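PDB 1KA2: M32 carboxypeptidase from Pyrococcus furiosus, which removes amino acids one at a time from the C-terminus of peptides with broad specificity, as a cobalt-dependent metallocarboxypeptidase that acts as a homodimer. Local coordinates for residues 262-265 with 266-270; 143-146 with 147-151; 177-180 with 181-185; 8-11 with 12-16. All coordinates share one frame; numbering follows the deposited sequence.

Interaction 1 (262-265 with 266-270). With MG (magnesium ion), chain B.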
loop_
_atom_site.group_PDB
_atom_site.type_symbol
_atom_site.label_atom_id
_atom_site.label_comp_id
_atom_site.label_asym_id
_atom_site.label_seq_id
_atom_site.Cartn_x
_atom_site.Cartn_y
_atom_site.Cartn_z
ATOM N N ARG A 262 -5.522 14.466 23.097
ATOM C CA ARG A 262 -5.851 14.314 21.686
ATOM C C ARG A 262 -5.450 12.986 21.053
ATOM O O ARG A 262 -6.285 12.269 20.509
ATOM C CB ARG A 262 -5.215 15.440 20.870
ATOM C CG ARG A 262 -5.727 16.826 21.163
ATOM C CD ARG A 262 -4.804 17.835 20.491
ATOM N NE ARG A 262 -5.150 19.217 20.810
ATOM C CZ ARG A 262 -6.175 19.869 20.280
ATOM N NH1 ARG A 262 -6.957 19.257 19.397
ATOM N NH2 ARG A 262 -6.414 21.127 20.634
ATOM N N THR A 263 -4.165 12.670 21.110
ATOM C CA THR A 263 -3.693 11.446 20.503
ATOM C C THR A 263 -4.288 10.223 21.179
ATOM O O THR A 263 -4.592 9.232 20.518
ATOM C CB THR A 263 -2.144 11.370 20.516
ATOM O OG1 THR A 263 -1.728 10.238 19.747
ATOM C CG2 THR A 263 -1.605 11.248 21.945
ATOM N N ILE A 264 -4.484 10.296 22.489
ATOM C CA ILE A 264 -5.052 9.165 23.220
ATOM C C ILE A 264 -6.493 8.861 22.816
ATOM O O ILE A 264 -6.791 7.761 22.353
ATOM C CB ILE A 264 -5.030 9.390 24.759
ATOM C CG1 ILE A 264 -3.595 9.295 25.290
ATOM C CG2 ILE A 264 -5.944 8.365 25.452
ATOM C CD1 ILE A 264 -3.486 9.401 26.809
ATOM N N LEU A 265 -7.389 9.826 23.005
ATOM C CA LEU A 265 -8.797 9.599 22.681
ATOM C C LEU A 265 -9.007 9.350 21.200
ATOM O O LEU A 265 -9.913 8.618 20.804
ATOM C CB LEU A 265 -9.646 10.778 23.152
ATOM C CG LEU A 265 -9.771 10.833 24.680
ATOM C CD1 LEU A 265 -10.399 12.144 25.104
ATOM C CD2 LEU A 265 -10.582 9.650 25.168
ATOM N N SER A 266 -8.163 9.968 20.384
ATOM C CA SER A 266 -8.232 9.797 18.944
ATOM C C SER A 266 -7.901 8.350 18.579
ATOM O O SER A 266 -8.551 7.754 17.714
ATOM C CB SER A 266 -7.247 10.742 18.267
ATOM O OG SER A 266 -7.085 10.381 16.923
ATOM N N THR A 267 -6.885 7.785 19.234
ATOM C CA THR A 267 -6.492 6.403 18.964
ATOM C C THR A 267 -7.630 5.462 19.396
ATOM O O THR A 267 -7.994 4.517 18.677
ATOM C CB THR A 267 -5.190 6.032 19.723
ATOM O OG1 THR A 267 -4.140 6.944 19.361
ATOM C CG2 THR A 267 -4.745 4.623 19.359
ATOM N N VAL A 268 -8.192 5.749 20.569
ATOM C CA VAL A 268 -9.292 4.969 21.126
ATOM C C VAL A 268 -10.487 5.077 20.183
ATOM O O VAL A 268 -11.127 4.073 19.848
ATOM C CB VAL A 268 -9.677 5.493 22.525
ATOM C CG1 VAL A 268 -10.776 4.627 23.138
ATOM C CG2 VAL A 268 -8.457 5.505 23.416
ATOM N N HIS A 269 -10.773 6.301 19.748
ATOM C CA HIS A 269 -11.878 6.558 18.813
ATOM C C HIS A 269 -11.704 5.632 17.612
ATOM O O HIS A 269 -12.584 4.834 17.300
ATOM C CB HIS A 269 -11.848 8.019 18.338
ATOM C CG HIS A 269 -12.942 8.372 17.373
ATOM N ND1 HIS A 269 -14.200 8.760 17.784
ATOM C CD2 HIS A 269 -12.958 8.419 16.017
ATOM C CE1 HIS A 269 -14.941 9.038 16.724
ATOM N NE2 HIS A 269 -14.212 8.839 15.639
ATOM N N GLU A 270 -10.557 5.726 16.941
ATOM C CA GLU A 270 -10.316 4.876 15.784
ATOM C C GLU A 270 -10.355 3.393 16.147
ATOM O O GLU A 270 -10.803 2.578 15.355
ATOM C CB GLU A 270 -8.980 5.228 15.115
ATOM C CG GLU A 270 -8.902 6.659 14.530
ATOM C CD GLU A 270 -10.150 7.082 13.742
ATOM O OE1 GLU A 270 -10.638 6.307 12.889
ATOM O OE2 GLU A 270 -10.629 8.208 13.976
HETATM MG MG MG B . -14.792 8.346 13.444
HETATM O O HOH W 1 -12.781 8.631 12.614
HETATM O O HOH W 2 -15.372 8.665 11.383
HETATM O O HOH W 3 -15.105 10.554 13.479
#
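Thr263 and Thr267 lie side by side on one face of helix 261-278 and point the same way. The Thr267 hydroxyl turns back onto the turn before: OG1 sits beside its own backbone N (chi1 -57°) and donates to Thr263 O at 2.6 Å. Thr267 N also donates to Thr263 O, at 3.0 Å. They approach from opposite faces of its carbonyl plane, so they do not compete for one side. A valine in place of Thr267 would probably leave Thr263 O with the backbone N-H as its one donor from this turn. One residue on, Ile264 and Val268 make a looser apolar pair, CG2 to CG2 at 4.3 Å. His269 N bonds Leu265 O at 2.7 Å. The His269 ring swings away from this turn, with CG opposite the backbone N (chi1 180°), and NE2 binds the magnesium ion at 2.3 Å. Glu270 OE2 accepts from O of metal-bound water 1 at 2.6 Å. This is the start of the HEXXH motif; His273 and Glu299 complete the protein ligands, and Glu306 holds His269 ND1. Helix 295-309 packs on Leu265, Val268 and His269, helix 209-223 on Thr263, Ile264 and Thr267, and strand 248-253 on Ser266, Thr267 and Glu270.

Interaction 2 (143-146 with 147-151)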
loop_
_atom_site.group_PDB
_atom_site.type_symbol
_atom_site.label_atom_id
_atom_site.label_comp_id
_atom_site.label_asym_id
_atom_site.label_seq_id
_atom_site.Cartn_x
_atom_site.Cartn_y
_atom_site.Cartn_z
ATOM N N LYS A 143 -28.866 19.936 -5.037
ATOM C CA LYS A 143 -30.287 19.901 -5.377
ATOM C C LYS A 143 -30.498 18.959 -6.555
ATOM O O LYS A 143 -31.370 18.088 -6.508
ATOM C CB LYS A 143 -30.795 21.303 -5.724
ATOM C CG LYS A 143 -30.877 22.259 -4.538
ATOM C CD LYS A 143 -30.736 23.707 -4.999
ATOM C CE LYS A 143 -31.985 24.530 -4.743
ATOM N NZ LYS A 143 -32.278 24.671 -3.294
ATOM N N ARG A 144 -29.698 19.118 -7.606
ATOM C CA ARG A 144 -29.828 18.238 -8.765
ATOM C C ARG A 144 -29.738 16.793 -8.274
ATOM O O ARG A 144 -30.583 15.967 -8.607
ATOM C CB ARG A 144 -28.704 18.473 -9.793
ATOM C CG ARG A 144 -28.578 19.892 -10.349
ATOM C CD ARG A 144 -29.039 19.998 -11.796
ATOM N NE ARG A 144 -28.380 19.070 -12.724
ATOM C CZ ARG A 144 -27.111 19.142 -13.124
ATOM N NH1 ARG A 144 -26.313 20.102 -12.681
ATOM N NH2 ARG A 144 -26.642 18.259 -13.998
ATOM N N ALA A 145 -28.711 16.502 -7.474
ATOM C CA ALA A 145 -28.482 15.155 -6.950
ATOM C C ALA A 145 -29.696 14.603 -6.226
ATOM O O ALA A 145 -30.027 13.423 -6.359
ATOM C CB ALA A 145 -27.267 15.148 -6.020
ATOM N N ALA A 146 -30.357 15.460 -5.459
ATOM C CA ALA A 146 -31.543 15.044 -4.734
ATOM C C ALA A 146 -32.615 14.611 -5.735
ATOM O O ALA A 146 -33.305 13.610 -5.524
ATOM C CB ALA A 146 -32.054 16.185 -3.860
ATOM N N GLU A 147 -32.745 15.363 -6.829
ATOM C CA GLU A 147 -33.730 15.039 -7.861
ATOM C C GLU A 147 -33.354 13.754 -8.605
ATOM O O GLU A 147 -34.225 12.974 -8.975
ATOM C CB GLU A 147 -33.875 16.202 -8.859
ATOM C CG GLU A 147 -34.331 17.513 -8.220
ATOM C CD GLU A 147 -35.671 17.380 -7.523
ATOM O OE1 GLU A 147 -35.936 18.156 -6.584
ATOM O OE2 GLU A 147 -36.463 16.501 -7.918
ATOM N N TYR A 148 -32.059 13.534 -8.826
ATOM C CA TYR A 148 -31.614 12.323 -9.515
ATOM C C TYR A 148 -31.861 11.097 -8.645
ATOM O O TYR A 148 -32.249 10.040 -9.144
ATOM C CB TYR A 148 -30.126 12.417 -9.865
ATOM C CG TYR A 148 -29.827 13.261 -11.085
ATOM C CD1 TYR A 148 -28.827 14.238 -11.051
ATOM C CD2 TYR A 148 -30.518 13.063 -12.284
ATOM C CE1 TYR A 148 -28.519 15.000 -12.185
ATOM C CE2 TYR A 148 -30.220 13.819 -13.424
ATOM C CZ TYR A 148 -29.218 14.784 -13.365
ATOM O OH TYR A 148 -28.914 15.534 -14.477
ATOM N N LEU A 149 -31.637 11.250 -7.342
ATOM C CA LEU A 149 -31.834 10.163 -6.388
ATOM C C LEU A 149 -33.314 9.861 -6.155
ATOM O O LEU A 149 -33.715 8.697 -6.119
ATOM C CB LEU A 149 -31.180 10.509 -5.045
ATOM C CG LEU A 149 -29.686 10.269 -4.772
ATOM C CD1 LEU A 149 -28.954 9.816 -6.016
ATOM C CD2 LEU A 149 -29.081 11.553 -4.227
ATOM N N GLY A 150 -34.116 10.912 -5.992
ATOM C CA GLY A 150 -35.535 10.737 -5.747
ATOM C C GLY A 150 -35.801 10.859 -4.259
ATOM O O GLY A 150 -34.914 10.576 -3.456
ATOM N N TYR A 151 -37.009 11.272 -3.884
ATOM C CA TYR A 151 -37.358 11.438 -2.471
ATOM C C TYR A 151 -38.858 11.633 -2.284
ATOM O O TYR A 151 -39.526 12.213 -3.138
ATOM C CB TYR A 151 -36.615 12.649 -1.913
ATOM C CG TYR A 151 -36.826 13.896 -2.742
ATOM C CD1 TYR A 151 -37.920 14.735 -2.514
ATOM C CD2 TYR A 151 -35.953 14.218 -3.786
ATOM C CE1 TYR A 151 -38.141 15.868 -3.308
ATOM C CE2 TYR A 151 -36.163 15.344 -4.585
ATOM C CZ TYR A 151 -37.260 16.164 -4.340
ATOM O OH TYR A 151 -37.489 17.271 -5.131
#
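Arg144 and Tyr148 run side by side in the same direction, one helical turn apart. The phenol oxygen lies at the guanidinium edge, close to its plane, with Tyr148 OH 3.6 Å from Arg144 NH2. The two planes are turned 67° apart. Arg144 NH1 makes a salt bridge to Glu107. Backbone bonds carry the turn: Tyr148 N donates to Arg144 O at 2.9 Å, and Leu149 N to Ala145 O at 2.9 Å. This is the C-terminal end of helix 132-149, in the mainly helical M32 fold. Gly150 leaves the helix with positive phi (99°), while its N still bonds Ala146 O at 2.9 Å. A side chain at these backbone angles would press on the preceding carbonyl oxygen. Beyond it, Tyr151 turns back against the last turn, edge first. CG stands between its backbone N and carbonyl carbon (chi1 53°), and Tyr151 CD2 lies 3.2 Å from Ala146 O. The model puts Tyr151 OH implausibly close to Glu147 OE1, so that bond is doubtful. The apolar pairs are Ala146 CB with Tyr151 CE2 at 4.3 Å and Ala145 CB with Leu149 CD2 at 4.4 Å. Helix 155-163 packs on Ala146, Leu149 and Tyr151.

Interaction 3 (177-180 with 181-185)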
loop_
_atom_site.group_PDB
_atom_site.type_symbol
_atom_site.label_atom_id
_atom_site.label_comp_id
_atom_site.label_asym_id
_atom_site.label_seq_id
_atom_site.Cartn_x
_atom_site.Cartn_y
_atom_site.Cartn_z
ATOM N N GLU A 177 -34.671 17.990 18.195
ATOM C CA GLU A 177 -35.701 18.668 18.979
ATOM C C GLU A 177 -35.504 18.256 20.433
ATOM O O GLU A 177 -35.487 19.093 21.333
ATOM C CB GLU A 177 -37.102 18.263 18.499
ATOM C CG GLU A 177 -37.413 18.735 17.087
ATOM C CD GLU A 177 -38.811 18.366 16.628
ATOM O OE1 GLU A 177 -39.161 17.169 16.684
ATOM O OE2 GLU A 177 -39.556 19.273 16.200
ATOM N N VAL A 178 -35.347 16.952 20.644
ATOM C CA VAL A 178 -35.129 16.396 21.972
ATOM C C VAL A 178 -33.858 16.970 22.589
ATOM O O VAL A 178 -33.769 17.138 23.806
ATOM C CB VAL A 178 -35.007 14.861 21.903
ATOM C CG1 VAL A 178 -34.468 14.311 23.219
ATOM C CG2 VAL A 178 -36.360 14.254 21.583
ATOM N N LEU A 179 -32.871 17.266 21.747
ATOM C CA LEU A 179 -31.611 17.828 22.223
ATOM C C LEU A 179 -31.759 19.303 22.573
ATOM O O LEU A 179 -31.330 19.735 23.641
ATOM C CB LEU A 179 -30.514 17.643 21.166
ATOM C CG LEU A 179 -29.539 16.464 21.336
ATOM C CD1 LEU A 179 -30.178 15.332 22.116
ATOM C CD2 LEU A 179 -29.081 15.984 19.965
ATOM N N GLU A 180 -32.376 20.073 21.682
ATOM C CA GLU A 180 -32.561 21.496 21.931
ATOM C C GLU A 180 -33.391 21.843 23.169
ATOM O O GLU A 180 -33.201 22.906 23.761
ATOM C CB GLU A 180 -33.171 22.180 20.705
ATOM C CG GLU A 180 -32.130 22.716 19.749
ATOM C CD GLU A 180 -32.693 23.716 18.760
ATOM O OE1 GLU A 180 -33.382 23.294 17.803
ATOM O OE2 GLU A 180 -32.445 24.930 18.948
ATOM N N LYS A 181 -34.300 20.960 23.574
ATOM C CA LYS A 181 -35.132 21.238 24.747
ATOM C C LYS A 181 -34.634 20.545 26.019
ATOM O O LYS A 181 -34.922 20.989 27.134
ATOM C CB LYS A 181 -36.579 20.818 24.473
ATOM C CG LYS A 181 -37.136 21.301 23.126
ATOM C CD LYS A 181 -37.300 22.822 23.044
ATOM C CE LYS A 181 -38.526 23.306 23.813
ATOM N NZ LYS A 181 -38.767 24.765 23.603
ATOM N N LYS A 182 -33.870 19.470 25.858
ATOM C CA LYS A 182 -33.381 18.738 27.013
ATOM C C LYS A 182 -31.873 18.784 27.232
ATOM O O LYS A 182 -31.412 18.796 28.372
ATOM C CB LYS A 182 -33.872 17.293 26.917
ATOM C CG LYS A 182 -35.380 17.243 26.729
ATOM C CD LYS A 182 -35.956 15.841 26.732
ATOM C CE LYS A 182 -37.476 15.909 26.626
ATOM N NZ LYS A 182 -38.094 14.564 26.548
ATOM N N LEU A 183 -31.105 18.827 26.148
ATOM C CA LEU A 183 -29.649 18.865 26.261
ATOM C C LEU A 183 -29.150 20.292 26.434
ATOM O O LEU A 183 -28.226 20.545 27.193
ATOM C CB LEU A 183 -29.005 18.249 25.015
ATOM C CG LEU A 183 -27.652 17.544 25.150
ATOM C CD1 LEU A 183 -27.108 17.294 23.752
ATOM C CD2 LEU A 183 -26.675 18.377 25.948
ATOM N N LYS A 184 -29.769 21.227 25.726
ATOM C CA LYS A 184 -29.368 22.633 25.798
ATOM C C LYS A 184 -29.352 23.164 27.235
ATOM O O LYS A 184 -28.346 23.712 27.696
ATOM C CB LYS A 184 -30.307 23.499 24.942
ATOM C CG LYS A 184 -29.623 24.669 24.236
ATOM C CD LYS A 184 -28.840 25.546 25.206
ATOM C CE LYS A 184 -28.124 26.685 24.486
ATOM N NZ LYS A 184 -27.222 27.439 25.402
ATOM N N PRO A 185 -30.473 23.017 27.963
ATOM C CA PRO A 185 -30.490 23.518 29.341
ATOM C C PRO A 185 -29.403 22.873 30.198
ATOM O O PRO A 185 -28.716 23.555 30.965
ATOM C CB PRO A 185 -31.904 23.181 29.810
ATOM C CG PRO A 185 -32.231 21.942 29.029
ATOM C CD PRO A 185 -31.712 22.284 27.652
#
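Leu179 and Leu183 form the tight side of this turn of helix 169-192. Both are buried, lie side by side and point the same way. Leu183 CD1 comes up to Leu179 CG at 3.5 Å and also touches CD1 of Leu179. The Leu183 branch reaches there because CG lies roughly opposite its backbone N (chi1 -150°). Ala487 covers Leu179, while Val357 of a loop and Phe490 of helix 488-498 cover Leu183. Leu179 O accepts from Leu183 N at 2.7 Å and from Lys184 N at 3.0 Å. One carbonyl is thus shared by an i+4 and an i+5 N-H. The i+5 bond is of the pi type, a local departure from regular alpha geometry, and is the straighter, at 150° at the hydrogen.

The outer side is looser. Val178 and Lys182 cross obliquely, and Val178 CG1 meets Lys182 CD at 4.1 Å. The Lys182 chain is extended beyond CG and carries its amine to Glu488. Its backbone N makes weak bonds to Val178 O and Leu179 O. Lys181 is exposed; its CG lies 3.3 Å from Glu177 O of the turn before. Glu180 and Lys184 belong to a flank that lies against helix 359-375, and they send their charges to Arg393 and Asp188.

Pro185 has no N-H to give to the turn before, and the helix is kinked there. The two hydrogen bonds to Leu179 O reflect the irregular backbone just ahead of this proline. The chemistry is divided: leucines face the protein interior, and Glu180 and Lys182 use their charged ends to tie the helix to Arg393 and Glu488.

Interaction 4 (8-11 with 12-16)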
loop_
_atom_site.group_PDB
_atom_site.type_symbol
_atom_site.label_atom_id
_atom_site.label_comp_id
_atom_site.label_asym_id
_atom_site.label_seq_id
_atom_site.Cartn_x
_atom_site.Cartn_y
_atom_site.Cartn_z
ATOM N N GLU A 8 -27.664 -20.676 -6.226
ATOM C CA GLU A 8 -26.811 -20.607 -7.403
ATOM C C GLU A 8 -26.698 -19.198 -7.985
ATOM O O GLU A 8 -25.612 -18.781 -8.384
ATOM C CB GLU A 8 -27.345 -21.565 -8.465
ATOM C CG GLU A 8 -26.538 -21.611 -9.742
ATOM C CD GLU A 8 -25.074 -21.872 -9.493
ATOM O OE1 GLU A 8 -24.753 -22.614 -8.538
ATOM O OE2 GLU A 8 -24.244 -21.345 -10.261
ATOM N N THR A 9 -27.811 -18.470 -8.047
ATOM C CA THR A 9 -27.789 -17.111 -8.585
ATOM C C THR A 9 -26.942 -16.237 -7.670
ATOM O O THR A 9 -26.205 -15.371 -8.131
ATOM C CB THR A 9 -29.218 -16.508 -8.700
ATOM O OG1 THR A 9 -29.913 -17.141 -9.781
ATOM C CG2 THR A 9 -29.156 -15.011 -8.959
ATOM N N ILE A 10 -27.054 -16.485 -6.369
ATOM C CA ILE A 10 -26.296 -15.748 -5.365
ATOM C C ILE A 10 -24.791 -16.033 -5.526
ATOM O O ILE A 10 -23.975 -15.124 -5.422
ATOM C CB ILE A 10 -26.753 -16.138 -3.942
ATOM C CG1 ILE A 10 -28.228 -15.765 -3.738
ATOM C CG2 ILE A 10 -25.887 -15.449 -2.902
ATOM C CD1 ILE A 10 -28.515 -14.282 -3.660
ATOM N N LYS A 11 -24.427 -17.285 -5.795
ATOM C CA LYS A 11 -23.017 -17.634 -5.970
ATOM C C LYS A 11 -22.423 -16.989 -7.213
ATOM O O LYS A 11 -21.271 -16.562 -7.197
ATOM C CB LYS A 11 -22.819 -19.145 -6.100
ATOM C CG LYS A 11 -23.118 -19.992 -4.878
ATOM C CD LYS A 11 -22.813 -21.453 -5.231
ATOM C CE LYS A 11 -23.446 -22.437 -4.276
ATOM N NZ LYS A 11 -23.249 -23.836 -4.761
ATOM N N GLN A 12 -23.191 -16.946 -8.301
ATOM C CA GLN A 12 -22.700 -16.349 -9.538
ATOM C C GLN A 12 -22.402 -14.883 -9.268
ATOM O O GLN A 12 -21.449 -14.323 -9.790
ATOM C CB GLN A 12 -23.743 -16.439 -10.657
ATOM C CG GLN A 12 -24.318 -17.823 -10.924
ATOM C CD GLN A 12 -25.166 -17.852 -12.186
ATOM O OE1 GLN A 12 -24.638 -17.902 -13.299
ATOM N NE2 GLN A 12 -26.485 -17.796 -12.020
ATOM N N ILE A 13 -23.238 -14.267 -8.444
ATOM C CA ILE A 13 -23.070 -12.870 -8.096
ATOM C C ILE A 13 -21.801 -12.670 -7.280
ATOM O O ILE A 13 -20.975 -11.815 -7.612
ATOM C CB ILE A 13 -24.288 -12.356 -7.295
ATOM C CG1 ILE A 13 -25.501 -12.249 -8.222
ATOM C CG2 ILE A 13 -23.965 -11.013 -6.646
ATOM C CD1 ILE A 13 -26.792 -11.869 -7.510
ATOM N N LEU A 14 -21.640 -13.466 -6.226
ATOM C CA LEU A 14 -20.468 -13.359 -5.365
ATOM C C LEU A 14 -19.159 -13.569 -6.118
ATOM O O LEU A 14 -18.148 -12.948 -5.785
ATOM C CB LEU A 14 -20.567 -14.345 -4.193
ATOM C CG LEU A 14 -21.723 -14.104 -3.217
ATOM C CD1 LEU A 14 -21.627 -15.076 -2.043
ATOM C CD2 LEU A 14 -21.698 -12.656 -2.722
ATOM N N ALA A 15 -19.175 -14.434 -7.129
ATOM C CA ALA A 15 -17.983 -14.692 -7.935
ATOM C C ALA A 15 -17.615 -13.433 -8.728
ATOM O O ALA A 15 -16.449 -13.071 -8.814
ATOM C CB ALA A 15 -18.230 -15.856 -8.889
ATOM N N LYS A 16 -18.607 -12.771 -9.318
ATOM C CA LYS A 16 -18.327 -11.546 -10.055
ATOM C C LYS A 16 -17.956 -10.438 -9.079
ATOM O O LYS A 16 -17.067 -9.646 -9.348
ATOM C CB LYS A 16 -19.540 -11.109 -10.877
ATOM C CG LYS A 16 -19.843 -12.011 -12.050
ATOM C CD LYS A 16 -21.129 -11.593 -12.751
ATOM C CE LYS A 16 -21.153 -12.114 -14.172
ATOM N NZ LYS A 16 -20.035 -11.517 -14.943
#
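Gln12 crosses Glu8 at about a right angle in the first turns of helix 8-36, the opening helix of this mainly helical M32 fold. The Glu8 chain bends at chi2 (53°), which brings its carboxylate alongside the aliphatic part of Gln12. Glu8 OE2 lies 3.6 Å from Gln12 CG, and the carboxylate and amide planes are 39° apart. The Gln12 chain is extended beyond CG and runs back past the preceding turn. Gln12 NE2 comes to 3.7 Å from Thr9 CA. An alanine in place of Gln12 takes away the methylene and amide that lie against Glu8 OE2 and Thr9 CA, and would probably leave the Glu8 carboxylate freer to turn.

The backbone sets these side chains one turn apart. Gln12 N donates to Glu8 O at 3.0 Å, Leu14 N to Ile10 O at 3.0 Å, and Ala15 N to Lys11 O at 3.0 Å. On the inner face Thr9 CG2 meets Ile13 CD1 at a slant, at 4.2 Å.

Further out, two helices cover the buried face. Helix 64-74 packs on Thr9 and Ile13, and its Glu65 takes a salt bridge from Lys16. Helix 81-99 packs on Ile10, Ile13 and Leu14 through Ile86 and Leu90. Under Ile86, which touches both residues, Ile10 CG2 lies 4.4 Å from Leu14 CD1.

Overall arrangement
All four are local contacts between successive turns of one helix, each in a different helix, and none touches another. Interaction 1 is the buried one. Its centre lies about 13 Å from the centre of the chain, and it carries a metal ligand. Interactions 2 and 3 lie farther out, at about 24 and 23 Å, and are partly buried. Interaction 2 ends a helix with a glycine and a tyrosine, whereas interaction 3 lies inside a helix that a proline kinks. Interaction 4 is the most peripheral, at about 31 Å, and has regular backbone bonds. Interactions 3 and 4 lie on opposite sides of the chain's centre, with centres about 49 Å apart. Charged ends reach outside partners in all four.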